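PDB 1HUX: (R)-2-hydroxyglutaryl-CoA dehydratase activating ATPase from Acidaminococcus fermentans, which uses ATP to drive electron transfer from its dimer-shared [4Fe-4S] cluster to 2-hydroxyglutaryl-CoA dehydratase, activating that enzyme in glutamate fermentation. Local coordinates for residues A[103-108]-A[129-133]; A[11-17]-A[29-34]; A[149-154]-A[220-224]; A[120-124]-A[202-206]. All blocks are in the same frame, centred on the assembly; numbering follows the deposited sequence.

Contact 1 of 4, residues A[103-108]-A[129-133]; sequences IGGQDV and AGTGR. With ADP (adenosine-5'-diphosphate), chain D.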
loop_
_atom_site.group_PDB
_atom_site.type_symbol
_atom_site.label_atom_id
_atom_site.label_comp_id
_atom_site.label_asym_id
_atom_site.label_seq_id
_atom_site.Cartn_x
_atom_site.Cartn_y
_atom_site.Cartn_z
ATOM N N ILE A 103 6.933 -13.426 -9.585
ATOM C CA ILE A 103 6.828 -12.607 -8.381
ATOM C C ILE A 103 8.206 -12.428 -7.778
ATOM O O ILE A 103 8.873 -13.407 -7.425
ATOM C CB ILE A 103 5.908 -13.255 -7.285
ATOM C CG1 ILE A 103 4.516 -13.555 -7.850
ATOM C CG2 ILE A 103 5.759 -12.295 -6.101
ATOM C CD1 ILE A 103 3.587 -14.259 -6.861
ATOM N N GLY A 104 8.636 -11.182 -7.674
ATOM C CA GLY A 104 9.921 -10.901 -7.073
ATOM C C GLY A 104 9.700 -9.857 -6.004
ATOM O O GLY A 104 8.565 -9.435 -5.801
ATOM N N GLY A 105 10.748 -9.441 -5.302
ATOM C CA GLY A 105 10.557 -8.413 -4.298
ATOM C C GLY A 105 10.239 -7.147 -5.066
ATOM O O GLY A 105 10.675 -6.988 -6.213
ATOM N N GLN A 106 9.458 -6.261 -4.467
ATOM C CA GLN A 106 9.099 -4.991 -5.107
ATOM C C GLN A 106 8.335 -4.948 -6.446
ATOM O O GLN A 106 8.157 -3.857 -7.017
ATOM C CB GLN A 106 10.349 -4.134 -5.225
ATOM C CG GLN A 106 10.805 -3.619 -3.889
ATOM C CD GLN A 106 12.246 -3.184 -3.897
ATOM O OE1 GLN A 106 12.658 -2.387 -4.747
ATOM N NE2 GLN A 106 13.031 -3.701 -2.943
ATOM N N ASP A 107 7.873 -6.098 -6.942
ATOM C CA ASP A 107 7.108 -6.114 -8.203
ATOM C C ASP A 107 6.577 -7.500 -8.633
ATOM O O ASP A 107 7.131 -8.551 -8.270
ATOM C CB ASP A 107 7.962 -5.542 -9.334
ATOM C CG ASP A 107 8.993 -6.535 -9.828
ATOM O OD1 ASP A 107 9.827 -6.987 -9.007
ATOM O OD2 ASP A 107 8.958 -6.875 -11.032
ATOM N N VAL A 108 5.489 -7.489 -9.402
ATOM C CA VAL A 108 4.883 -8.719 -9.906
ATOM C C VAL A 108 4.616 -8.477 -11.376
ATOM O O VAL A 108 4.501 -7.321 -11.797
ATOM C CB VAL A 108 3.520 -9.022 -9.256
ATOM C CG1 VAL A 108 3.182 -10.482 -9.461
ATOM C CG2 VAL A 108 3.536 -8.679 -7.793
ATOM N N ALA A 129 1.669 -4.507 -2.636
ATOM C CA ALA A 129 0.785 -5.661 -2.493
ATOM C C ALA A 129 1.123 -6.738 -3.518
ATOM O O ALA A 129 1.468 -6.435 -4.655
ATOM C CB ALA A 129 -0.681 -5.231 -2.644
ATOM N N GLY A 130 1.032 -7.995 -3.102
ATOM C CA GLY A 130 1.314 -9.093 -4.010
ATOM C C GLY A 130 2.783 -9.350 -4.300
ATOM O O GLY A 130 3.138 -10.348 -4.926
ATOM N N THR A 131 3.645 -8.448 -3.857
ATOM C CA THR A 131 5.080 -8.618 -4.070
ATOM C C THR A 131 5.695 -9.381 -2.895
ATOM O O THR A 131 5.038 -9.629 -1.890
ATOM C CB THR A 131 5.801 -7.290 -4.134
ATOM O OG1 THR A 131 5.955 -6.801 -2.796
ATOM C CG2 THR A 131 5.020 -6.284 -4.976
ATOM N N GLY A 132 6.961 -9.748 -3.027
ATOM C CA GLY A 132 7.607 -10.485 -1.959
ATOM C C GLY A 132 7.788 -9.570 -0.764
ATOM O O GLY A 132 8.055 -10.021 0.359
ATOM N N ARG A 133 7.641 -8.272 -1.019
ATOM C CA ARG A 133 7.782 -7.266 0.017
ATOM C C ARG A 133 6.564 -7.338 0.940
ATOM O O ARG A 133 6.631 -7.038 2.136
ATOM C CB ARG A 133 7.888 -5.894 -0.634
ATOM C CG ARG A 133 8.037 -4.768 0.350
ATOM C CD ARG A 133 9.202 -5.012 1.299
ATOM N NE ARG A 133 9.497 -3.796 2.033
ATOM C CZ ARG A 133 9.942 -2.680 1.456
ATOM N NH1 ARG A 133 10.155 -2.636 0.140
ATOM N NH2 ARG A 133 10.148 -1.593 2.193
HETATM P PB ADP D . 14.367 -9.203 -7.769
HETATM O O1B ADP D . 13.147 -9.240 -8.645
HETATM O O2B ADP D . 15.680 -9.693 -8.454
HETATM O O3B ADP D . 14.550 -7.893 -7.023
HETATM P PA ADP D . 13.984 -11.807 -6.756
HETATM O O1A ADP D . 15.326 -12.480 -6.638
HETATM O O2A ADP D . 13.092 -12.228 -7.837
HETATM O O3A ADP D . 14.198 -10.228 -6.724
HETATM O "O5'" ADP D . 13.279 -11.879 -5.365
HETATM C "C5'" ADP D . 12.884 -13.061 -4.908
HETATM C "C4'" ADP D . 11.923 -12.971 -3.783
HETATM O "O4'" ADP D . 11.711 -14.308 -3.239
HETATM C "C3'" ADP D . 12.254 -12.031 -2.503
HETATM O "O3'" ADP D . 11.052 -11.440 -1.951
HETATM C "C2'" ADP D . 12.938 -13.068 -1.634
HETATM O "O2'" ADP D . 12.956 -12.847 -0.186
HETATM C "C1'" ADP D . 12.117 -14.310 -1.955
HETATM N N9 ADP D . 12.663 -15.608 -1.498
HETATM C C8 ADP D . 13.925 -16.010 -1.665
HETATM N N7 ADP D . 14.137 -17.165 -1.191
HETATM C C5 ADP D . 12.915 -17.558 -0.658
HETATM C C6 ADP D . 12.443 -18.742 0.003
HETATM N N6 ADP D . 13.248 -19.811 0.267
HETATM N N1 ADP D . 11.132 -18.784 0.382
HETATM C C2 ADP D . 10.339 -17.731 0.132
HETATM N N3 ADP D . 10.689 -16.585 -0.486
HETATM C C4 ADP D . 11.996 -16.568 -0.855
#
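In this actin-fold ATPase, the turn of a beta hairpin, a type II turn from Gly104 to Asp107 joining strands 99-104 and 107-114, packs on the N-terminal end of helix 132-142. Thr131 is the N-cap: with chi1 in p, its OG1 accepts from Arg133 N at 2.9 Å, while CG2 packs against the turn, 3.5 Å from Asp107 N. OG1 also bonds to Ala128 O. On the strands flanking the turn, Ile103 (m, t) and Val108 (t) converge on the loop before the helix, and their CG2 atoms lie 3.5 Å and 3.3 Å from Gly130 O. Arg133 leaves its backbone with chi1 in t and chi2 in p; Gln106 CG sits near the plane of the guanidinium, 4.2 Å from Arg133 NH1, and Arg133 NH2 bonds to Ser172 OG of the second subunit. Side chains are missing where ADP lies: a CB on Gly104 or Gly132 would strike the nucleotide. One backbone hydrogen bond pins hairpin to helix, Gly132 N to Gly104 O at 3.2 Å.

Contact 2 of 4, residues A[11-17]-A[29-34]; sequences GSTASKC and KSLVAV. With ADP (adenosine-5'-diphosphate), chain D.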
loop_
_atom_site.group_PDB
_atom_site.type_symbol
_atom_site.label_atom_id
_atom_site.label_comp_id
_atom_site.label_asym_id
_atom_site.label_seq_id
_atom_site.Cartn_x
_atom_site.Cartn_y
_atom_site.Cartn_z
ATOM N N GLY A 11 18.487 -7.972 -10.006
ATOM C CA GLY A 11 17.232 -7.469 -9.470
ATOM C C GLY A 11 17.400 -6.448 -8.359
ATOM O O GLY A 11 18.519 -6.020 -8.064
ATOM N N SER A 12 16.291 -6.047 -7.743
ATOM C CA SER A 12 16.326 -5.067 -6.653
ATOM C C SER A 12 16.692 -5.737 -5.316
ATOM O O SER A 12 17.208 -5.100 -4.398
ATOM C CB SER A 12 14.964 -4.383 -6.533
ATOM O OG SER A 12 13.952 -5.345 -6.277
ATOM N N THR A 13 16.429 -7.035 -5.233
ATOM C CA THR A 13 16.700 -7.824 -4.040
ATOM C C THR A 13 17.991 -8.616 -4.161
ATOM O O THR A 13 18.799 -8.672 -3.238
ATOM C CB THR A 13 15.532 -8.825 -3.790
ATOM O OG1 THR A 13 14.426 -8.111 -3.239
ATOM C CG2 THR A 13 15.935 -9.964 -2.851
ATOM N N ALA A 14 18.179 -9.245 -5.308
ATOM C CA ALA A 14 19.362 -10.052 -5.493
ATOM C C ALA A 14 19.843 -9.985 -6.918
ATOM O O ALA A 14 19.159 -9.463 -7.792
ATOM C CB ALA A 14 19.055 -11.484 -5.123
ATOM N N SER A 15 21.031 -10.527 -7.141
ATOM C CA SER A 15 21.627 -10.564 -8.462
ATOM C C SER A 15 21.893 -12.036 -8.734
ATOM O O SER A 15 22.613 -12.696 -7.971
ATOM C CB SER A 15 22.929 -9.764 -8.464
ATOM O OG SER A 15 23.358 -9.498 -9.776
ATOM N N LYS A 16 21.276 -12.561 -9.793
ATOM C CA LYS A 16 21.444 -13.971 -10.160
ATOM C C LYS A 16 22.282 -14.059 -11.427
ATOM O O LYS A 16 22.257 -13.146 -12.270
ATOM C CB LYS A 16 20.087 -14.658 -10.396
ATOM C CG LYS A 16 19.228 -14.960 -9.139
ATOM C CD LYS A 16 18.663 -13.700 -8.504
ATOM C CE LYS A 16 17.820 -12.884 -9.470
ATOM N NZ LYS A 16 17.399 -11.590 -8.852
ATOM N N CYS A 17 23.028 -15.155 -11.552
ATOM C CA CYS A 17 23.886 -15.373 -12.701
ATOM C C CYS A 17 23.788 -16.777 -13.227
ATOM O O CYS A 17 23.649 -17.749 -12.470
ATOM C CB CYS A 17 25.345 -15.101 -12.352
ATOM S SG CYS A 17 25.837 -13.372 -12.374
ATOM N N LYS A 29 25.594 -21.419 -11.767
ATOM C CA LYS A 29 24.721 -20.292 -11.442
ATOM C C LYS A 29 25.156 -19.703 -10.122
ATOM O O LYS A 29 25.901 -20.329 -9.377
ATOM C CB LYS A 29 23.269 -20.753 -11.309
ATOM C CG LYS A 29 23.040 -21.802 -10.228
ATOM C CD LYS A 29 21.590 -21.832 -9.825
ATOM C CE LYS A 29 21.308 -22.956 -8.873
ATOM N NZ LYS A 29 21.468 -24.240 -9.608
ATOM N N SER A 30 24.684 -18.503 -9.826
ATOM C CA SER A 30 25.030 -17.881 -8.567
ATOM C C SER A 30 23.949 -16.875 -8.154
ATOM O O SER A 30 23.125 -16.453 -8.975
ATOM C CB SER A 30 26.410 -17.214 -8.679
ATOM O OG SER A 30 26.350 -15.934 -9.288
ATOM N N LEU A 31 23.954 -16.503 -6.876
ATOM C CA LEU A 31 22.975 -15.567 -6.346
ATOM C C LEU A 31 23.592 -14.782 -5.198
ATOM O O LEU A 31 24.093 -15.367 -4.242
ATOM C CB LEU A 31 21.751 -16.351 -5.863
ATOM C CG LEU A 31 20.608 -15.643 -5.133
ATOM C CD1 LEU A 31 20.268 -14.294 -5.734
ATOM C CD2 LEU A 31 19.426 -16.547 -5.199
ATOM N N VAL A 32 23.542 -13.460 -5.292
ATOM C CA VAL A 32 24.124 -12.606 -4.271
ATOM C C VAL A 32 23.189 -11.471 -3.885
ATOM O O VAL A 32 22.711 -10.731 -4.751
ATOM C CB VAL A 32 25.455 -11.994 -4.767
ATOM C CG1 VAL A 32 25.955 -10.933 -3.770
ATOM C CG2 VAL A 32 26.484 -13.089 -4.966
ATOM N N ALA A 33 22.960 -11.307 -2.583
ATOM C CA ALA A 33 22.063 -10.258 -2.120
ATOM C C ALA A 33 22.511 -8.898 -2.615
ATOM O O ALA A 33 23.677 -8.669 -2.894
ATOM C CB ALA A 33 21.951 -10.275 -0.608
ATOM N N VAL A 34 21.559 -8.011 -2.802
ATOM C CA VAL A 34 21.896 -6.711 -3.300
ATOM C C VAL A 34 21.748 -5.724 -2.182
ATOM O O VAL A 34 20.638 -5.419 -1.761
ATOM C CB VAL A 34 20.979 -6.332 -4.475
ATOM C CG1 VAL A 34 21.201 -4.872 -4.857
ATOM C CG2 VAL A 34 21.250 -7.278 -5.671
HETATM P PB ADP D . 14.367 -9.203 -7.769
HETATM O O1B ADP D . 13.147 -9.240 -8.645
HETATM O O2B ADP D . 15.680 -9.693 -8.454
HETATM O O3B ADP D . 14.550 -7.893 -7.023
HETATM P PA ADP D . 13.984 -11.807 -6.756
HETATM O O1A ADP D . 15.326 -12.480 -6.638
HETATM O O2A ADP D . 13.092 -12.228 -7.837
HETATM O O3A ADP D . 14.198 -10.228 -6.724
HETATM O "O5'" ADP D . 13.279 -11.879 -5.365
HETATM C "C5'" ADP D . 12.884 -13.061 -4.908
HETATM C "C4'" ADP D . 11.923 -12.971 -3.783
HETATM O "O4'" ADP D . 11.711 -14.308 -3.239
HETATM C "C3'" ADP D . 12.254 -12.031 -2.503
HETATM O "O3'" ADP D . 11.052 -11.440 -1.951
HETATM C "C2'" ADP D . 12.938 -13.068 -1.634
HETATM O "O2'" ADP D . 12.956 -12.847 -0.186
HETATM C "C1'" ADP D . 12.117 -14.310 -1.955
HETATM N N9 ADP D . 12.663 -15.608 -1.498
HETATM C C8 ADP D . 13.925 -16.010 -1.665
HETATM N N7 ADP D . 14.137 -17.165 -1.191
HETATM C C5 ADP D . 12.915 -17.558 -0.658
HETATM C C6 ADP D . 12.443 -18.742 0.003
HETATM N N6 ADP D . 13.248 -19.811 0.267
HETATM N N1 ADP D . 11.132 -18.784 0.382
HETATM C C2 ADP D . 10.339 -17.731 0.132
HETATM N N3 ADP D . 10.689 -16.585 -0.486
HETATM C C4 ADP D . 11.996 -16.568 -0.855
#
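Leu31 lies over the aliphatic run of Lys16, its CD1 3.3 Å from Lys16 CD, and continues onto Gln243 and Tyr244. Lys16 then curls back, chi2 and chi3 both p, so that NZ donates to Ala14 O at 3.0 Å and to ADP O1A at 3.2 Å and comes within 2.6 Å of ADP O2B. On the other face, Ser15 pairs with Val32 and Cys17 with Ser30, all four side chains facing helix 40-52, where Ser30 OG bonds to Ser44 O. This is the antiparallel hairpin 14-21/25-33, the first of the phosphate-binding hairpins of the actin fold. The hydrogen-bonded pairs are joined by Ser15 N to Val32 O, Val32 N to Ser15 O, Cys17 N to Ser30 O and Ser30 N to Cys17 O, all 2.9 Å. Beyond them Val34 N reaches Thr13 O at 2.9 Å, and Val34 CG2 packs 3.3 Å from Ala14 C. The loop ahead of strand 14-21 holds the beta-phosphate: Ser12 OG and Thr13 N each donate to ADP O3B at 2.7 Å.

Contact 3 of 4, residues A[149-154]-A[220-224]; sequences LAELGA and QNYGV. With ADP (adenosine-5'-diphosphate), chain D.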
loop_
_atom_site.group_PDB
_atom_site.type_symbol
_atom_site.label_atom_id
_atom_site.label_comp_id
_atom_site.label_asym_id
_atom_site.label_seq_id
_atom_site.Cartn_x
_atom_site.Cartn_y
_atom_site.Cartn_z
ATOM N N LEU A 149 7.305 -19.505 5.911
ATOM C CA LEU A 149 5.905 -19.255 5.608
ATOM C C LEU A 149 5.289 -20.435 4.854
ATOM O O LEU A 149 4.283 -21.003 5.280
ATOM C CB LEU A 149 5.773 -17.976 4.782
ATOM C CG LEU A 149 5.607 -16.651 5.547
ATOM C CD1 LEU A 149 6.631 -16.543 6.667
ATOM C CD2 LEU A 149 5.747 -15.476 4.579
ATOM N N ALA A 150 5.899 -20.832 3.748
ATOM C CA ALA A 150 5.342 -21.942 3.002
ATOM C C ALA A 150 5.075 -23.146 3.900
ATOM O O ALA A 150 3.949 -23.656 3.954
ATOM C CB ALA A 150 6.269 -22.333 1.861
ATOM N N GLU A 151 6.108 -23.586 4.615
ATOM C CA GLU A 151 6.003 -24.745 5.502
ATOM C C GLU A 151 4.958 -24.601 6.591
ATOM O O GLU A 151 4.267 -25.565 6.929
ATOM C CB GLU A 151 7.348 -25.028 6.159
ATOM C CG GLU A 151 8.422 -25.434 5.190
ATOM C CD GLU A 151 9.739 -25.687 5.881
ATOM O OE1 GLU A 151 9.781 -26.573 6.766
ATOM O OE2 GLU A 151 10.725 -24.999 5.539
ATOM N N LEU A 152 4.847 -23.402 7.151
ATOM C CA LEU A 152 3.888 -23.165 8.217
ATOM C C LEU A 152 2.451 -23.184 7.713
ATOM O O LEU A 152 1.630 -23.992 8.177
ATOM C CB LEU A 152 4.193 -21.834 8.908
ATOM C CG LEU A 152 5.482 -21.884 9.735
ATOM C CD1 LEU A 152 5.781 -20.512 10.314
ATOM C CD2 LEU A 152 5.341 -22.924 10.847
ATOM N N GLY A 153 2.153 -22.297 6.763
ATOM C CA GLY A 153 0.815 -22.216 6.203
ATOM C C GLY A 153 0.239 -23.555 5.765
ATOM O O GLY A 153 -0.980 -23.723 5.718
ATOM N N ALA A 154 1.103 -24.513 5.448
ATOM C CA ALA A 154 0.651 -25.825 5.004
ATOM C C ALA A 154 -0.061 -26.595 6.106
ATOM O O ALA A 154 -0.713 -27.614 5.843
ATOM C CB ALA A 154 1.841 -26.640 4.488
ATOM N N GLN A 220 9.391 -20.180 -4.857
ATOM C CA GLN A 220 9.677 -21.259 -3.916
ATOM C C GLN A 220 8.529 -21.501 -2.948
ATOM O O GLN A 220 8.188 -22.651 -2.649
ATOM C CB GLN A 220 10.941 -20.928 -3.139
ATOM C CG GLN A 220 12.172 -20.880 -4.005
ATOM C CD GLN A 220 13.288 -20.120 -3.348
ATOM O OE1 GLN A 220 13.660 -20.407 -2.215
ATOM N NE2 GLN A 220 13.834 -19.141 -4.056
ATOM N N ASN A 221 7.941 -20.405 -2.469
ATOM C CA ASN A 221 6.826 -20.454 -1.526
ATOM C C ASN A 221 5.662 -21.248 -2.119
ATOM O O ASN A 221 4.795 -20.683 -2.775
ATOM C CB ASN A 221 6.371 -19.031 -1.195
ATOM C CG ASN A 221 5.433 -18.979 0.007
ATOM O OD1 ASN A 221 4.575 -19.848 0.181
ATOM N ND2 ASN A 221 5.580 -17.945 0.832
ATOM N N TYR A 222 5.644 -22.558 -1.893
ATOM C CA TYR A 222 4.575 -23.385 -2.427
ATOM C C TYR A 222 3.248 -23.061 -1.755
ATOM O O TYR A 222 2.190 -23.517 -2.185
ATOM C CB TYR A 222 4.914 -24.870 -2.273
ATOM C CG TYR A 222 5.211 -25.316 -0.868
ATOM C CD1 TYR A 222 4.188 -25.493 0.060
ATOM C CD2 TYR A 222 6.524 -25.563 -0.456
ATOM C CE1 TYR A 222 4.462 -25.906 1.371
ATOM C CE2 TYR A 222 6.809 -25.978 0.856
ATOM C CZ TYR A 222 5.767 -26.146 1.763
ATOM O OH TYR A 222 6.009 -26.537 3.064
ATOM N N GLY A 223 3.303 -22.280 -0.684
ATOM C CA GLY A 223 2.077 -21.890 -0.028
ATOM C C GLY A 223 1.416 -20.967 -1.026
ATOM O O GLY A 223 0.276 -21.166 -1.428
ATOM N N VAL A 224 2.165 -19.961 -1.445
ATOM C CA VAL A 224 1.688 -18.997 -2.410
ATOM C C VAL A 224 1.272 -19.667 -3.719
ATOM O O VAL A 224 0.155 -19.485 -4.199
ATOM C CB VAL A 224 2.773 -17.966 -2.733
ATOM C CG1 VAL A 224 2.304 -17.060 -3.862
ATOM C CG2 VAL A 224 3.121 -17.165 -1.475
HETATM P PB ADP D . 14.367 -9.203 -7.769
HETATM O O1B ADP D . 13.147 -9.240 -8.645
HETATM O O2B ADP D . 15.680 -9.693 -8.454
HETATM O O3B ADP D . 14.550 -7.893 -7.023
HETATM P PA ADP D . 13.984 -11.807 -6.756
HETATM O O1A ADP D . 15.326 -12.480 -6.638
HETATM O O2A ADP D . 13.092 -12.228 -7.837
HETATM O O3A ADP D . 14.198 -10.228 -6.724
HETATM O "O5'" ADP D . 13.279 -11.879 -5.365
HETATM C "C5'" ADP D . 12.884 -13.061 -4.908
HETATM C "C4'" ADP D . 11.923 -12.971 -3.783
HETATM O "O4'" ADP D . 11.711 -14.308 -3.239
HETATM C "C3'" ADP D . 12.254 -12.031 -2.503
HETATM O "O3'" ADP D . 11.052 -11.440 -1.951
HETATM C "C2'" ADP D . 12.938 -13.068 -1.634
HETATM O "O2'" ADP D . 12.956 -12.847 -0.186
HETATM C "C1'" ADP D . 12.117 -14.310 -1.955
HETATM N N9 ADP D . 12.663 -15.608 -1.498
HETATM C C8 ADP D . 13.925 -16.010 -1.665
HETATM N N7 ADP D . 14.137 -17.165 -1.191
HETATM C C5 ADP D . 12.915 -17.558 -0.658
HETATM C C6 ADP D . 12.443 -18.742 0.003
HETATM N N6 ADP D . 13.248 -19.811 0.267
HETATM N N1 ADP D . 11.132 -18.784 0.382
HETATM C C2 ADP D . 10.339 -17.731 0.132
HETATM N N3 ADP D . 10.689 -16.585 -0.486
HETATM C C4 ADP D . 11.996 -16.568 -0.855
#
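Gln220 opens 220-224 out of reach of helix 149-153 and serves the nucleotide instead: its OE1 lies 2.6 Å from ADP N6, at the adenine. Asn221 turns inward. With chi1 in t, its OD1 accepts from Val224 N at 2.9 Å and, weakly, from Gly223 N at 2.9 Å, and the same OD1 is 3.4 Å from Ala150 CB. This makes Asn221 the N-cap of helix 222-232, so in this actin-type ATPase the adenine-binding residue sits just ahead of a helix start, and helix 149-153 packs against that start. Tyr222 follows, chi1 in p, and lays its ring against helix 149-153: Ala150 CB stands over one face in a CH-pi contact, 3.8 Å from the centroid and 9° off the normal, while Ala154 CB meets the edge, 4.1 Å from CE1. The hydroxyl OH reaches 3.0 Å from Glu151 CA. At Gly223 the backbones come closest, CA to Ala150 CA 4.5 Å. Val224 does not reach 149-154; its side chain packs on Leu135 and His192.

Contact 4 of 4, residues A[120-124]-A[202-206]; sequences NFQMN and LANRV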
loop_
_atom_site.group_PDB
_atom_site.type_symbol
_atom_site.label_atom_id
_atom_site.label_comp_id
_atom_site.label_asym_id
_atom_site.label_seq_id
_atom_site.Cartn_x
_atom_site.Cartn_y
_atom_site.Cartn_z
ATOM N N ASN A 120 2.285 -10.617 -24.652
ATOM C CA ASN A 120 1.612 -9.568 -23.900
ATOM C C ASN A 120 1.972 -9.757 -22.437
ATOM O O ASN A 120 2.463 -10.825 -22.046
ATOM C CB ASN A 120 0.091 -9.662 -24.085
ATOM C CG ASN A 120 -0.655 -8.545 -23.363
ATOM O OD1 ASN A 120 -0.229 -7.385 -23.395
ATOM N ND2 ASN A 120 -1.776 -8.885 -22.712
ATOM N N PHE A 121 1.720 -8.727 -21.629
ATOM C CA PHE A 121 2.032 -8.802 -20.206
ATOM C C PHE A 121 1.363 -7.705 -19.383
ATOM O O PHE A 121 1.023 -6.628 -19.890
ATOM C CB PHE A 121 3.540 -8.665 -20.004
ATOM C CG PHE A 121 4.012 -7.239 -20.050
ATOM C CD1 PHE A 121 4.081 -6.478 -18.885
ATOM C CD2 PHE A 121 4.304 -6.632 -21.262
ATOM C CE1 PHE A 121 4.429 -5.121 -18.934
ATOM C CE2 PHE A 121 4.651 -5.281 -21.323
ATOM C CZ PHE A 121 4.714 -4.521 -20.160
ATOM N N GLN A 122 1.241 -7.981 -18.092
ATOM C CA GLN A 122 0.667 -7.051 -17.134
ATOM C C GLN A 122 1.640 -7.081 -15.957
ATOM O O GLN A 122 2.091 -8.158 -15.548
ATOM C CB GLN A 122 -0.709 -7.547 -16.681
ATOM C CG GLN A 122 -1.670 -6.442 -16.280
ATOM C CD GLN A 122 -2.361 -5.804 -17.478
ATOM O OE1 GLN A 122 -2.957 -4.731 -17.359
ATOM N NE2 GLN A 122 -2.296 -6.468 -18.636
ATOM N N MET A 123 1.984 -5.920 -15.414
ATOM C CA MET A 123 2.908 -5.910 -14.290
ATOM C C MET A 123 2.606 -4.828 -13.262
ATOM O O MET A 123 2.118 -3.749 -13.610
ATOM C CB MET A 123 4.344 -5.714 -14.780
ATOM C CG MET A 123 4.872 -4.299 -14.550
ATOM S SD MET A 123 6.651 -4.148 -14.739
ATOM C CE MET A 123 7.228 -5.097 -13.305
ATOM N N ASN A 124 2.917 -5.124 -11.999
ATOM C CA ASN A 124 2.723 -4.170 -10.914
ATOM C C ASN A 124 4.078 -3.678 -10.446
ATOM O O ASN A 124 4.954 -4.462 -10.061
ATOM C CB ASN A 124 1.986 -4.797 -9.742
ATOM C CG ASN A 124 1.920 -3.867 -8.554
ATOM O OD1 ASN A 124 1.707 -2.652 -8.706
ATOM N ND2 ASN A 124 2.100 -4.425 -7.358
ATOM N N LEU A 202 -3.849 -9.190 -11.665
ATOM C CA LEU A 202 -3.073 -8.815 -12.855
ATOM C C LEU A 202 -3.284 -9.886 -13.918
ATOM O O LEU A 202 -3.528 -9.588 -15.095
ATOM C CB LEU A 202 -1.571 -8.757 -12.539
ATOM C CG LEU A 202 -0.900 -7.523 -11.922
ATOM C CD1 LEU A 202 -0.897 -6.402 -12.931
ATOM C CD2 LEU A 202 -1.626 -7.106 -10.647
ATOM N N ALA A 203 -3.179 -11.137 -13.477
ATOM C CA ALA A 203 -3.315 -12.305 -14.338
ATOM C C ALA A 203 -4.465 -12.242 -15.324
ATOM O O ALA A 203 -4.302 -12.558 -16.500
ATOM C CB ALA A 203 -3.440 -13.554 -13.486
ATOM N N ASN A 204 -5.629 -11.823 -14.853
ATOM C CA ASN A 204 -6.788 -11.770 -15.724
ATOM C C ASN A 204 -6.761 -10.719 -16.828
ATOM O O ASN A 204 -7.447 -10.871 -17.839
ATOM C CB ASN A 204 -8.056 -11.642 -14.882
ATOM C CG ASN A 204 -8.279 -12.859 -13.993
ATOM O OD1 ASN A 204 -7.962 -13.991 -14.377
ATOM N ND2 ASN A 204 -8.833 -12.636 -12.807
ATOM N N ARG A 205 -5.974 -9.665 -16.658
ATOM C CA ARG A 205 -5.891 -8.641 -17.702
ATOM C C ARG A 205 -5.089 -9.208 -18.889
ATOM O O ARG A 205 -5.028 -8.605 -19.965
ATOM C CB ARG A 205 -5.190 -7.391 -17.173
ATOM C CG ARG A 205 -5.804 -6.802 -15.927
ATOM C CD ARG A 205 -7.195 -6.273 -16.187
ATOM N NE ARG A 205 -7.762 -5.668 -14.985
ATOM C CZ ARG A 205 -8.973 -5.121 -14.917
ATOM N NH1 ARG A 205 -9.759 -5.099 -15.989
ATOM N NH2 ARG A 205 -9.400 -4.594 -13.774
ATOM N N VAL A 206 -4.484 -10.377 -18.682
ATOM C CA VAL A 206 -3.655 -11.021 -19.702
ATOM C C VAL A 206 -4.249 -12.345 -20.153
ATOM O O VAL A 206 -4.195 -12.701 -21.333
ATOM C CB VAL A 206 -2.221 -11.284 -19.152
ATOM C CG1 VAL A 206 -1.426 -12.176 -20.121
ATOM C CG2 VAL A 206 -1.515 -9.946 -18.914
#
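Residues 120-124 run as an extended strand, the edge strand of their sheet within this chain, while 202-206 lie at the C-terminal end of helix 184-204. The two backbones stay apart, with CA atoms 6.0 Å from each other at Gln122 and Leu202 and 6.1 Å at Phe121 and Val206, so side chains do the joining. Within 202-206, Arg205 N bonds to Leu202 O at 2.9 Å and Val206 N to Ala203 O at 3.1 Å. These i to i-3 bonds bring Leu202, Arg205 and Val206 round to the same side, each with its CA-to-CB bond toward the strand. Gln122 lies between them: its CB is 3.4 Å from Val206 CG2 and its CG 3.4 Å from Leu202 CD1, while the amide carbon CD is 3.3 Å from Arg205 CB. Leu202 CD1 continues along the strand to Met123 N at 3.8 Å, and Val206 CG2 reaches back to Phe121 C at 3.7 Å. Phe121 and Met123 point their CA-to-CB bonds away, as strand alternation requires. Asn124 ND2 bonds to Cys127 O, next to the shared [4Fe-4S] cluster. The end of helix 184-204 packs on hairpin 107-114/117-124, with Leu202 also on Val110 and Val206 on His112, part of the alpha/beta layering of the actin fold.

How the contacts relate
From the N terminus, contact 2 comes first and closes a short hairpin, 11-17 with 29-34, in the first five-stranded sheet. It ends before contact 1 begins, where 103-108 meets 129-133 after the excursion through strand 117-124. Contact 4 crosses contact 1: its strand 120-124 lies inside that loop and its partner 202-206 far beyond it. Contact 3 opens at 149-154, within the span of contact 4, and closes at 220-224 past its end, so these two also cross. Contacts 1 and 4 share the second sheet through Val108 and Asn124. Contacts 1, 2 and 3 all reach ADP, and Gln106 packs on Ser12, where the phosphate-side loops of the two halves meet beside ADP.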